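Local coordinates for malonyl CoA-acyl carrier protein transacylase (Burkholderia pseudomallei, PDB 3G87) that probably catalyses transfer of the malonyl group from malonyl-CoA to the holo form of acyl carrier protein, releasing coenzyme A, at residues A[128-133]-A[163-168]; A[86-91]-A[221-226]; A[62-67]-A[116-121]. All coordinates share one frame; numbering follows the deposited sequence.

Interaction 1 (A[128-133]-A[163-168])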
ATOM      1  N   ALA A 128     -11.580   8.293  -9.375  1.00 20.92           N
ATOM      2  CA  ALA A 128     -10.247   8.727  -9.643  1.00 19.12           C
ATOM      3  C   ALA A 128      -9.524   9.126  -8.331  1.00 19.75           C
ATOM      4  O   ALA A 128     -10.153   9.221  -7.242  1.00 18.86           O
ATOM      5  CB  ALA A 128     -10.300   9.882 -10.561  1.00 18.86           C
ATOM      6  N   MET A 129      -8.217   9.409  -8.460  1.00 19.05           N
ATOM      7  CA  MET A 129      -7.364   9.859  -7.354  1.00 19.13           C
ATOM      8  C   MET A 129      -6.300  10.834  -7.871  1.00 18.91           C
ATOM      9  O   MET A 129      -5.946  10.798  -9.050  1.00 19.99           O
ATOM     10  CB  MET A 129      -6.657   8.663  -6.704  1.00 19.43           C
ATOM     11  CG  MET A 129      -7.576   7.478  -6.302  1.00 19.06           C
ATOM     12  SD  MET A 129      -6.608   6.052  -5.750  1.00 20.05           S
ATOM     13  CE  MET A 129      -6.078   6.531  -4.101  1.00 18.35           C
ATOM     14  N   ALA A 130      -5.780  11.671  -6.986  1.00 18.48           N
ATOM     15  CA  ALA A 130      -4.784  12.653  -7.314  1.00 19.00           C
ATOM     16  C   ALA A 130      -4.009  12.932  -6.071  1.00 19.99           C
ATOM     17  O   ALA A 130      -4.548  12.962  -4.986  1.00 21.23           O
ATOM     18  CB  ALA A 130      -5.416  13.902  -7.820  1.00 19.16           C
ATOM     19  N   ALA A 131      -2.714  13.108  -6.218  1.00 21.33           N
ATOM     20  CA  ALA A 131      -1.872  13.333  -5.097  1.00 22.60           C
ATOM     21  C   ALA A 131      -1.691  14.829  -5.019  1.00 24.60           C
ATOM     22  O   ALA A 131      -1.494  15.503  -6.071  1.00 24.85           O
ATOM     23  CB  ALA A 131      -0.526  12.640  -5.303  1.00 22.85           C
ATOM     24  N   ILE A 132      -1.766  15.352  -3.799  1.00 25.61           N
ATOM     25  CA  ILE A 132      -1.640  16.791  -3.572  1.00 27.09           C
ATOM     26  C   ILE A 132      -0.381  17.033  -2.781  1.00 29.07           C
ATOM     27  O   ILE A 132      -0.111  16.334  -1.804  1.00 31.04           O
ATOM     28  CB  ILE A 132      -2.845  17.371  -2.802  1.00 26.57           C
ATOM     29  CG1 ILE A 132      -4.195  16.866  -3.354  1.00 24.74           C
ATOM     30  CG2 ILE A 132      -2.783  18.895  -2.723  1.00 25.73           C
ATOM     31  CD1 ILE A 132      -4.377  16.998  -4.816  1.00 24.46           C
ATOM     32  N   VAL A 133       0.409  18.005  -3.212  1.00 30.84           N
ATOM     33  CA  VAL A 133       1.656  18.325  -2.528  1.00 32.58           C
ATOM     34  C   VAL A 133       1.584  19.757  -2.000  1.00 33.16           C
ATOM     35  O   VAL A 133       1.161  20.667  -2.713  1.00 33.27           O
ATOM     36  CB  VAL A 133       2.912  18.008  -3.444  1.00 33.18           C
ATOM     37  CG1 VAL A 133       2.854  18.769  -4.778  1.00 32.39           C
ATOM     38  CG2 VAL A 133       4.210  18.306  -2.739  1.00 33.37           C
ATOM     39  N   LEU A 163      -0.625  14.154   0.395  1.00 25.03           N
ATOM     40  CA  LEU A 163      -1.852  13.466   0.659  1.00 23.84           C
ATOM     41  C   LEU A 163      -2.469  13.164  -0.656  1.00 23.50           C
ATOM     42  O   LEU A 163      -2.196  13.823  -1.602  1.00 23.07           O
ATOM     43  CB  LEU A 163      -2.796  14.311   1.507  1.00 23.57           C
ATOM     44  CG  LEU A 163      -2.320  14.839   2.855  1.00 25.43           C
ATOM     45  CD1 LEU A 163      -1.772  16.167   2.838  1.00 23.23           C
ATOM     46  CD2 LEU A 163      -3.228  14.692   4.000  1.00 23.61           C
ATOM     47  N   VAL A 164      -3.290  12.130  -0.679  1.00 23.11           N
ATOM     48  CA  VAL A 164      -4.025  11.697  -1.836  1.00 22.07           C
ATOM     49  C   VAL A 164      -5.514  11.764  -1.619  1.00 21.54           C
ATOM     50  O   VAL A 164      -6.018  11.366  -0.637  1.00 21.74           O
ATOM     51  CB  VAL A 164      -3.633  10.266  -2.264  1.00 22.31           C
ATOM     52  CG1 VAL A 164      -4.147   9.933  -3.593  1.00 22.30           C
ATOM     53  CG2 VAL A 164      -2.230  10.078  -2.203  1.00 20.04           C
ATOM     54  N   ILE A 165      -6.197  12.278  -2.602  1.00 21.23           N
ATOM     55  CA  ILE A 165      -7.612  12.372  -2.596  1.00 20.49           C
ATOM     56  C   ILE A 165      -8.201  11.414  -3.560  1.00 21.12           C
ATOM     57  O   ILE A 165      -7.584  11.004  -4.480  1.00 20.96           O
ATOM     58  CB  ILE A 165      -8.113  13.777  -2.989  1.00 21.31           C
ATOM     59  CG1 ILE A 165      -7.477  14.224  -4.272  1.00 20.51           C
ATOM     60  CG2 ILE A 165      -7.896  14.779  -1.893  1.00 18.69           C
ATOM     61  CD1 ILE A 165      -7.832  15.554  -4.652  1.00 23.35           C
ATOM     62  N   SER A 166      -9.425  11.044  -3.291  1.00 20.64           N
ATOM     63  CA  SER A 166     -10.202  10.290  -4.199  1.00 22.00           C
ATOM     64  C   SER A 166     -11.641  10.641  -4.111  1.00 21.71           C
ATOM     65  O   SER A 166     -12.099  11.111  -3.130  1.00 21.79           O
ATOM     66  CB  SER A 166      -9.920   8.772  -4.115  1.00 21.91           C
ATOM     67  OG  SER A 166     -10.256   8.251  -2.919  1.00 25.46           O
ATOM     68  N   GLY A 167     -12.318  10.417  -5.216  1.00 22.89           N
ATOM     69  CA  GLY A 167     -13.717  10.682  -5.404  1.00 22.98           C
ATOM     70  C   GLY A 167     -14.163  10.414  -6.802  1.00 24.45           C
ATOM     71  O   GLY A 167     -13.458   9.811  -7.544  1.00 24.32           O
ATOM     72  N   PRO A 168     -15.345  10.874  -7.173  1.00 24.29           N
ATOM     73  CA  PRO A 168     -15.772  10.744  -8.562  1.00 24.60           C
ATOM     74  C   PRO A 168     -14.839  11.442  -9.521  1.00 25.07           C
ATOM     75  O   PRO A 168     -14.325  12.479  -9.212  1.00 25.62           O
ATOM     76  CB  PRO A 168     -17.139  11.385  -8.575  1.00 24.54           C
ATOM     77  CG  PRO A 168     -17.526  11.460  -7.243  1.00 25.33           C
ATOM     78  CD  PRO A 168     -16.341  11.587  -6.397  1.00 24.34           C
TER
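The central antiparallel pair of the four-stranded sheet in the smaller, ferredoxin-like part of the enzyme is formed here, by 128-133 running against 163-168. Three hydrogen-bonded pairs, Ala128 with Gly167, Ala130 with Ile165 and Ile132 with Leu163, each contribute two backbone bonds. The shortest and straightest of the six runs from Ile132 N to Leu163 O, at 2.7 Å with 175° at the hydrogen. Between them lie the non-hydrogen-bonded pairs Met129 with Ser166 and Ala131 with Val164, whose CA-H groups approach carbonyls of the flanking hydrogen-bonded pairs; Met129 CA, for example, lies 3.1 Å from Ile165 O.

One face carries Met129, Ala131, Val164 and Ser166. Met129 CG presses against Ser166 CB at 3.5 Å, a tight fit, and its thioether bends at chi3 (76°), so that CE swings along the sheet to reach Val164 CG1 at 3.9 Å. Ser166 OG turns away to bond the carbonyl of Phe195, a residue that the Met129 side chain also touches.

The other face is aliphatic. Ile165 has CG1 between its backbone N and carbonyl carbon (chi1 51°), which brings this atom to 3.3 Å from Ala130 O and leans the side chain over the neighbouring strand. Its CD1 then meets Ile132 CD1 tip to tip at 3.7 Å, while CG1 lies 4.1 Å from Ala130 CB. Ile172 of helix 169-175 covers Ala128, Ala130 and Ile165, and the strand 163-168 leads straight into that helix through Pro168 at its N-cap. With strands 153-159 and 185-188 flanking this pair, the strand order 2-3-1-4 and the helices following the first and third strands give the beta-alpha-beta-beta-alpha-beta topology of a ferredoxin-like fold.

Interaction 2 (A[86-91]-A[221-226]); sequences DFLAGH and IPVISN
Leu88 and Val223 form a parallel beta bridge that adds the short, weakly bonded strand 223-224 to the edge of the parallel sheet, beside strand 87-90. Leu88 uses both backbone groups: its N donates to Pro222 O at 2.9 Å and its O accepts from Ile224 N at 2.7 Å. Farther on the strands part, and a water bridges them, accepting from Gly90 N at 2.7 Å and lying 2.6 Å from Ile224 O, to which it probably donates. With CG anti to its carbonyl carbon (chi1 -81°), Asn226 then reaches across, ND2 giving a bent bond (133° at the hydrogen) to Gly90 O at 3.0 Å, tilted from the amide plane, while OD1 accepts from the backbone N of Ser92. A single amide thus holds the end of the strand and the start of the probable nucleophile elbow.

Leu88 CD1 crosses over the branch of Ile221, 3.6 Å from CB, and Leu88 CB meets Val223 CG2 at 3.9 Å. Phe87 CD1 meets Pro222 CB obliquely, at 3.8 Å. Ala98 of helix 94-101 covers Leu88 and Val223, Leu258 of helix 251-264 covers Phe87 and Ile224, and strand 6-11 continues the sheet beyond strand 87-90.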
ATOM      1  N   ASP A  86      11.750  -6.020  13.303  1.00 21.59           N
ATOM      2  CA  ASP A  86      11.158  -5.838  14.592  1.00 20.84           C
ATOM      3  C   ASP A  86       9.782  -5.303  14.395  1.00 20.39           C
ATOM      4  O   ASP A  86       9.011  -5.330  15.290  1.00 21.00           O
ATOM      5  CB  ASP A  86      11.922  -4.837  15.457  1.00 20.43           C
ATOM      6  CG  ASP A  86      13.245  -5.294  15.833  1.00 21.39           C
ATOM      7  OD1 ASP A  86      14.183  -4.772  15.304  1.00 21.14           O
ATOM      8  OD2 ASP A  86      13.361  -6.162  16.664  1.00 21.53           O
ATOM      9  N   PHE A  87       9.485  -4.813  13.208  1.00 19.88           N
ATOM     10  CA  PHE A  87       8.234  -4.124  12.956  1.00 19.15           C
ATOM     11  C   PHE A  87       7.923  -4.213  11.498  1.00 18.30           C
ATOM     12  O   PHE A  87       8.793  -4.198  10.698  1.00 16.36           O
ATOM     13  CB  PHE A  87       8.297  -2.652  13.393  1.00 20.06           C
ATOM     14  CG  PHE A  87       8.246  -2.431  14.862  1.00 23.00           C
ATOM     15  CD1 PHE A  87       7.126  -2.610  15.566  1.00 22.61           C
ATOM     16  CD2 PHE A  87       9.340  -2.009  15.529  1.00 27.87           C
ATOM     17  CE1 PHE A  87       7.109  -2.411  16.872  1.00 26.44           C
ATOM     18  CE2 PHE A  87       9.313  -1.820  16.859  1.00 29.46           C
ATOM     19  CZ  PHE A  87       8.190  -2.011  17.524  1.00 25.57           C
ATOM     20  N   LEU A  88       6.657  -4.311  11.168  1.00 18.21           N
ATOM     21  CA  LEU A  88       6.257  -4.423   9.756  1.00 17.97           C
ATOM     22  C   LEU A  88       5.136  -3.409   9.392  1.00 17.68           C
ATOM     23  O   LEU A  88       4.197  -3.186  10.186  1.00 17.50           O
ATOM     24  CB  LEU A  88       5.820  -5.874   9.447  1.00 16.61           C
ATOM     25  CG  LEU A  88       6.943  -6.900   9.568  1.00 17.25           C
ATOM     26  CD1 LEU A  88       6.405  -8.238  10.008  1.00 17.81           C
ATOM     27  CD2 LEU A  88       7.656  -7.040   8.236  1.00 17.16           C
ATOM     28  N   ALA A  89       5.252  -2.801   8.206  1.00 16.23           N
ATOM     29  CA  ALA A  89       4.205  -1.932   7.700  1.00 16.84           C
ATOM     30  C   ALA A  89       4.198  -2.001   6.182  1.00 17.29           C
ATOM     31  O   ALA A  89       5.248  -2.082   5.571  1.00 18.12           O
ATOM     32  CB  ALA A  89       4.371  -0.446   8.206  1.00 14.36           C
ATOM     33  N   GLY A  90       3.006  -1.967   5.584  1.00 18.09           N
ATOM     34  CA  GLY A  90       2.873  -1.932   4.133  1.00 18.42           C
ATOM     35  C   GLY A  90       1.808  -0.967   3.636  1.00 17.96           C
ATOM     36  O   GLY A  90       0.795  -0.781   4.289  1.00 18.19           O
ATOM     37  N   HIS A  91       2.023  -0.399   2.454  1.00 17.60           N
ATOM     38  CA  HIS A  91       1.159   0.657   1.957  1.00 18.07           C
ATOM     39  C   HIS A  91       0.069   0.123   1.037  1.00 18.13           C
ATOM     40  O   HIS A  91       0.297  -0.190  -0.149  1.00 19.14           O
ATOM     41  CB  HIS A  91       1.993   1.745   1.273  1.00 19.32           C
ATOM     42  CG  HIS A  91       1.281   3.053   1.126  1.00 18.50           C
ATOM     43  ND1 HIS A  91       0.156   3.202   0.337  1.00 16.76           N
ATOM     44  CD2 HIS A  91       1.530   4.270   1.666  1.00 18.65           C
ATOM     45  CE1 HIS A  91      -0.245   4.461   0.386  1.00 17.83           C
ATOM     46  NE2 HIS A  91       0.555   5.127   1.202  1.00 16.00           N
ATOM     47  N   ILE A 221       5.243 -10.882  14.368  1.00 18.66           N
ATOM     48  CA  ILE A 221       6.041  -9.644  14.416  1.00 18.09           C
ATOM     49  C   ILE A 221       4.967  -8.541  14.210  1.00 18.88           C
ATOM     50  O   ILE A 221       4.055  -8.729  13.382  1.00 19.48           O
ATOM     51  CB  ILE A 221       7.149  -9.583  13.271  1.00 16.96           C
ATOM     52  CG1 ILE A 221       8.135 -10.744  13.373  1.00 17.22           C
ATOM     53  CG2 ILE A 221       7.939  -8.277  13.312  1.00 15.64           C
ATOM     54  CD1 ILE A 221       9.161 -10.844  12.215  1.00 16.26           C
ATOM     55  N   PRO A 222       5.006  -7.448  15.021  1.00 18.11           N
ATOM     56  CA  PRO A 222       3.929  -6.429  14.981  1.00 18.23           C
ATOM     57  C   PRO A 222       3.752  -5.854  13.567  1.00 18.12           C
ATOM     58  O   PRO A 222       4.739  -5.518  12.904  1.00 17.49           O
ATOM     59  CB  PRO A 222       4.437  -5.328  15.902  1.00 17.71           C
ATOM     60  CG  PRO A 222       5.381  -6.053  16.889  1.00 19.23           C
ATOM     61  CD  PRO A 222       5.904  -7.296  16.196  1.00 18.32           C
ATOM     62  N   VAL A 223       2.515  -5.774  13.098  1.00 17.52           N
ATOM     63  CA  VAL A 223       2.258  -5.201  11.769  1.00 17.53           C
ATOM     64  C   VAL A 223       1.404  -3.977  12.004  1.00 17.46           C
ATOM     65  O   VAL A 223       0.357  -4.084  12.658  1.00 17.92           O
ATOM     66  CB  VAL A 223       1.527  -6.227  10.857  1.00 17.07           C
ATOM     67  CG1 VAL A 223       1.120  -5.578   9.562  1.00 19.43           C
ATOM     68  CG2 VAL A 223       2.427  -7.444  10.566  1.00 15.67           C
ATOM     69  N   ILE A 224       1.854  -2.815  11.537  1.00 17.84           N
ATOM     70  CA  ILE A 224       1.089  -1.564  11.787  1.00 18.09           C
ATOM     71  C   ILE A 224       0.019  -1.420  10.734  1.00 17.12           C
ATOM     72  O   ILE A 224       0.312  -1.393   9.538  1.00 17.61           O
ATOM     73  CB  ILE A 224       1.921  -0.265  11.805  1.00 17.92           C
ATOM     74  CG1 ILE A 224       3.198  -0.412  12.659  1.00 17.88           C
ATOM     75  CG2 ILE A 224       1.057   0.804  12.401  1.00 19.03           C
ATOM     76  CD1 ILE A 224       2.922  -0.839  14.063  1.00 16.41           C
ATOM     77  N   SER A 225      -1.217  -1.383  11.183  1.00 14.81           N
ATOM     78  CA  SER A 225      -2.315  -1.448  10.282  1.00 14.15           C
ATOM     79  C   SER A 225      -2.573  -0.083   9.665  1.00 14.41           C
ATOM     80  O   SER A 225      -2.580   0.918  10.366  1.00 14.78           O
ATOM     81  CB  SER A 225      -3.531  -1.964  11.049  1.00 13.51           C
ATOM     82  OG  SER A 225      -4.733  -1.377  10.582  1.00 14.24           O
ATOM     83  N   ASN A 226      -2.852  -0.054   8.384  1.00 14.77           N
ATOM     84  CA  ASN A 226      -3.164   1.144   7.643  1.00 15.18           C
ATOM     85  C   ASN A 226      -4.402   1.860   8.142  1.00 15.50           C
ATOM     86  O   ASN A 226      -4.490   3.034   8.045  1.00 13.67           O
ATOM     87  CB  ASN A 226      -3.387   0.847   6.161  1.00 14.87           C
ATOM     88  CG  ASN A 226      -2.123   0.710   5.332  1.00 16.80           C
ATOM     89  OD1 ASN A 226      -2.221   0.310   4.226  1.00 17.27           O
ATOM     90  ND2 ASN A 226      -0.994   1.023   5.848  1.00 10.88           N
TER
HETATM   91  O   HOH W   1       0.779  -2.154   7.072  1.00 15.13           O

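Interaction 3 (A[62-67]-A[116-121]); sequences TQPALY and RRAELM
Gln63 and Ala118 make the tight part of this contact, in which the segments 62-67 and 116-121 of helices 59-81 and 107-123 run roughly antiparallel, their axes 9.2 Å apart at closest approach and 153° between directions. Both side chains leave the backbone toward the opposing helix, and Gln63 CB sits 3.5 Å from Ala118 CB. The small methyl lets the glutamine chain pass over Ala118, its CD 3.7 Å from the same Ala118 CB. Pro64 CD touches that methyl more lightly, at 4.1 Å.

Extended beyond CG, Gln63 carries its amide between Arg117 and Met121. Arg117 has CG anti to its backbone N (chi1 179°) and stays extended to NE, which brings the guanidinium across the end of the glutamine, the two side chains at about a right angle; the amide meets it at the NH1 edge, with Gln63 CD 3.5 Å from Arg117 NH1 and the two planes 73° apart. Met121, one turn on from Arg117 in the same helix, bends at chi3 to bring its thioether to the amide, and its SD also lies 3.8 Å above the guanidinium plane, toward the rim.

The rest of the interface is sparse. Only 186 Å² is buried between the segments, and on the far side of 116-121 the partly exposed Arg116, Glu119 and Leu120 take no part. Arg117, by contrast, is buried, with Phe96 and Phe207 beside it, and its NH2 bonds the hydroxyl of Ser92, the probable nucleophile in the GxSxG pattern. A helix-borne arginine beside this serine is characteristic of malonyl-CoA:ACP transacylase active sites, where it probably binds the malonyl carboxylate.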
ATOM      1  N   THR A  62      -1.414  -4.784 -11.500  1.00 18.17           N
ATOM      2  CA  THR A  62      -0.507  -4.087 -10.619  1.00 18.02           C
ATOM      3  C   THR A  62      -0.300  -4.739  -9.258  1.00 17.34           C
ATOM      4  O   THR A  62       0.781  -4.807  -8.765  1.00 17.28           O
ATOM      5  CB  THR A  62      -1.008  -2.683 -10.345  1.00 17.13           C
ATOM      6  OG1 THR A  62      -1.380  -2.063 -11.546  1.00 16.19           O
ATOM      7  CG2 THR A  62       0.064  -1.891  -9.735  1.00 19.05           C
ATOM      8  N   GLN A  63      -1.393  -5.192  -8.683  1.00 17.12           N
ATOM      9  CA  GLN A  63      -1.445  -5.675  -7.327  1.00 17.41           C
ATOM     10  C   GLN A  63      -0.745  -7.015  -7.103  1.00 17.87           C
ATOM     11  O   GLN A  63       0.063  -7.105  -6.223  1.00 19.07           O
ATOM     12  CB  GLN A  63      -2.869  -5.634  -6.805  1.00 16.63           C
ATOM     13  CG  GLN A  63      -3.339  -4.275  -6.309  1.00 17.63           C
ATOM     14  CD  GLN A  63      -4.618  -4.323  -5.552  1.00 21.91           C
ATOM     15  OE1 GLN A  63      -5.546  -3.646  -5.877  1.00 27.10           O
ATOM     16  NE2 GLN A  63      -4.680  -5.149  -4.559  1.00 22.20           N
ATOM     17  N   PRO A  64      -1.022  -8.007  -7.942  1.00 17.65           N
ATOM     18  CA  PRO A  64      -0.260  -9.234  -7.903  1.00 17.65           C
ATOM     19  C   PRO A  64       1.184  -9.026  -8.232  1.00 17.11           C
ATOM     20  O   PRO A  64       1.956  -9.665  -7.624  1.00 16.98           O
ATOM     21  CB  PRO A  64      -0.928 -10.080  -8.958  1.00 18.58           C
ATOM     22  CG  PRO A  64      -2.201  -9.589  -9.052  1.00 18.01           C
ATOM     23  CD  PRO A  64      -2.158  -8.180  -8.839  1.00 19.10           C
ATOM     24  N   ALA A  65       1.492  -8.129  -9.151  1.00 16.57           N
ATOM     25  CA  ALA A  65       2.874  -7.752  -9.498  1.00 15.73           C
ATOM     26  C   ALA A  65       3.645  -7.218  -8.312  1.00 15.02           C
ATOM     27  O   ALA A  65       4.734  -7.688  -8.009  1.00 14.85           O
ATOM     28  CB  ALA A  65       2.884  -6.729 -10.611  1.00 15.24           C
ATOM     29  N   LEU A  66       3.086  -6.222  -7.646  1.00 14.72           N
ATOM     30  CA  LEU A  66       3.680  -5.679  -6.429  1.00 14.63           C
ATOM     31  C   LEU A  66       3.918  -6.732  -5.368  1.00 14.79           C
ATOM     32  O   LEU A  66       5.034  -6.861  -4.855  1.00 15.08           O
ATOM     33  CB  LEU A  66       2.792  -4.571  -5.870  1.00 14.13           C
ATOM     34  CG  LEU A  66       2.766  -3.321  -6.759  1.00 16.42           C
ATOM     35  CD1 LEU A  66       1.660  -2.374  -6.258  1.00 18.54           C
ATOM     36  CD2 LEU A  66       4.141  -2.614  -6.827  1.00 13.90           C
ATOM     37  N   TYR A  67       2.880  -7.502  -5.071  1.00 15.04           N
ATOM     38  CA  TYR A  67       2.931  -8.491  -4.014  1.00 16.13           C
ATOM     39  C   TYR A  67       4.065  -9.473  -4.221  1.00 16.61           C
ATOM     40  O   TYR A  67       4.816  -9.762  -3.282  1.00 16.82           O
ATOM     41  CB  TYR A  67       1.587  -9.253  -3.900  1.00 16.56           C
ATOM     42  CG  TYR A  67       1.595 -10.409  -2.883  1.00 15.26           C
ATOM     43  CD1 TYR A  67       1.348 -10.172  -1.513  1.00 12.97           C
ATOM     44  CD2 TYR A  67       1.853 -11.719  -3.287  1.00 13.36           C
ATOM     45  CE1 TYR A  67       1.352 -11.213  -0.579  1.00 11.91           C
ATOM     46  CE2 TYR A  67       1.909 -12.783  -2.350  1.00 13.18           C
ATOM     47  CZ  TYR A  67       1.617 -12.528  -1.012  1.00 14.36           C
ATOM     48  OH  TYR A  67       1.638 -13.563  -0.095  1.00 13.59           O
ATOM     49  N   ARG A 116      -8.088 -11.558  -5.526  1.00 16.60           N
ATOM     50  CA  ARG A 116      -9.473 -11.197  -5.300  1.00 17.07           C
ATOM     51  C   ARG A 116      -9.625  -9.718  -5.011  1.00 17.34           C
ATOM     52  O   ARG A 116     -10.482  -9.102  -5.538  1.00 17.95           O
ATOM     53  CB  ARG A 116     -10.133 -12.068  -4.225  1.00 14.95           C
ATOM     54  CG  ARG A 116     -11.586 -11.803  -3.937  1.00 15.59           C
ATOM     55  CD  ARG A 116     -12.509 -12.781  -4.524  1.00 16.95           C
ATOM     56  NE  ARG A 116     -12.167 -13.082  -5.893  1.00 18.64           N
ATOM     57  CZ  ARG A 116     -12.753 -12.630  -6.998  1.00 22.25           C
ATOM     58  NH1 ARG A 116     -12.307 -13.006  -8.151  1.00 15.87           N
ATOM     59  NH2 ARG A 116     -13.784 -11.870  -6.990  1.00 24.51           N
ATOM     60  N   ARG A 117      -8.759  -9.166  -4.192  1.00 17.49           N
ATOM     61  CA  ARG A 117      -8.750  -7.753  -3.903  1.00 17.99           C
ATOM     62  C   ARG A 117      -8.588  -6.904  -5.156  1.00 18.20           C
ATOM     63  O   ARG A 117      -9.276  -5.976  -5.356  1.00 17.04           O
ATOM     64  CB  ARG A 117      -7.680  -7.419  -2.870  1.00 17.78           C
ATOM     65  CG  ARG A 117      -7.581  -5.972  -2.522  1.00 19.91           C
ATOM     66  CD  ARG A 117      -6.376  -5.700  -1.742  1.00 23.12           C
ATOM     67  NE  ARG A 117      -6.417  -4.509  -0.933  1.00 23.07           N
ATOM     68  CZ  ARG A 117      -5.691  -3.437  -1.160  1.00 20.58           C
ATOM     69  NH1 ARG A 117      -4.939  -3.381  -2.215  1.00 15.93           N
ATOM     70  NH2 ARG A 117      -5.749  -2.436  -0.358  1.00 14.48           N
ATOM     71  N   ALA A 118      -7.670  -7.309  -5.989  1.00 19.18           N
ATOM     72  CA  ALA A 118      -7.305  -6.596  -7.170  1.00 21.06           C
ATOM     73  C   ALA A 118      -8.377  -6.681  -8.218  1.00 21.53           C
ATOM     74  O   ALA A 118      -8.681  -5.709  -8.831  1.00 23.21           O
ATOM     75  CB  ALA A 118      -5.974  -7.068  -7.695  1.00 20.20           C
ATOM     76  N   GLU A 119      -8.963  -7.848  -8.377  1.00 21.38           N
ATOM     77  CA  GLU A 119     -10.135  -8.011  -9.252  1.00 21.11           C
ATOM     78  C   GLU A 119     -11.301  -7.132  -8.835  1.00 21.01           C
ATOM     79  O   GLU A 119     -11.828  -6.404  -9.687  1.00 21.27           O
ATOM     80  CB  GLU A 119     -10.571  -9.474  -9.343  1.00 20.59           C
ATOM     81  CG  GLU A 119     -11.871  -9.670 -10.079  1.00 22.26           C
ATOM     82  CD  GLU A 119     -11.866  -9.140 -11.520  1.00 23.99           C
ATOM     83  OE1 GLU A 119     -10.808  -9.163 -12.164  1.00 24.50           O
ATOM     84  OE2 GLU A 119     -12.934  -8.698 -12.025  1.00 24.71           O
ATOM     85  N   LEU A 120     -11.697  -7.155  -7.551  1.00 20.47           N
ATOM     86  CA  LEU A 120     -12.845  -6.318  -7.137  1.00 20.55           C
ATOM     87  C   LEU A 120     -12.551  -4.809  -7.298  1.00 22.39           C
ATOM     88  O   LEU A 120     -13.393  -4.020  -7.821  1.00 22.88           O
ATOM     89  CB  LEU A 120     -13.290  -6.601  -5.697  1.00 19.19           C
ATOM     90  CG  LEU A 120     -13.714  -8.034  -5.413  1.00 20.35           C
ATOM     91  CD1 LEU A 120     -13.553  -8.347  -3.916  1.00 16.94           C
ATOM     92  CD2 LEU A 120     -15.146  -8.282  -5.888  1.00 18.60           C
ATOM     93  N   MET A 121     -11.382  -4.383  -6.833  1.00 21.92           N
ATOM     94  CA  MET A 121     -11.069  -2.989  -6.945  1.00 22.72           C
ATOM     95  C   MET A 121     -11.082  -2.539  -8.412  1.00 23.50           C
ATOM     96  O   MET A 121     -11.546  -1.444  -8.718  1.00 23.89           O
ATOM     97  CB  MET A 121      -9.750  -2.660  -6.246  1.00 22.17           C
ATOM     98  CG  MET A 121      -9.912  -2.623  -4.728  1.00 19.69           C
ATOM     99  SD  MET A 121      -8.343  -2.504  -3.871  1.00 23.53           S
ATOM    100  CE  MET A 121      -7.515  -1.072  -4.672  1.00 24.35           C
TER

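In the fold
The three contacts lie within the acyl transferase domain; their centres are about 19 to 24 Å apart and none touches another. Interactions 2 and 3 belong to the larger alpha/beta part and alternate along the chain: helix 59-81 leads into strand 87-90, and helix 107-123 follows before strand 223-224 returns to the sheet edge. Both segments of interaction 3 precede those of interaction 1, helix 107-123 running on into strand 127-133 of the smaller ferredoxin-like part, which is thus an insertion between the two strands of interaction 2. Interactions 2 and 3 both reach Ser92, one through its backbone, the other through its hydroxyl, and the probable active site lies between the two parts.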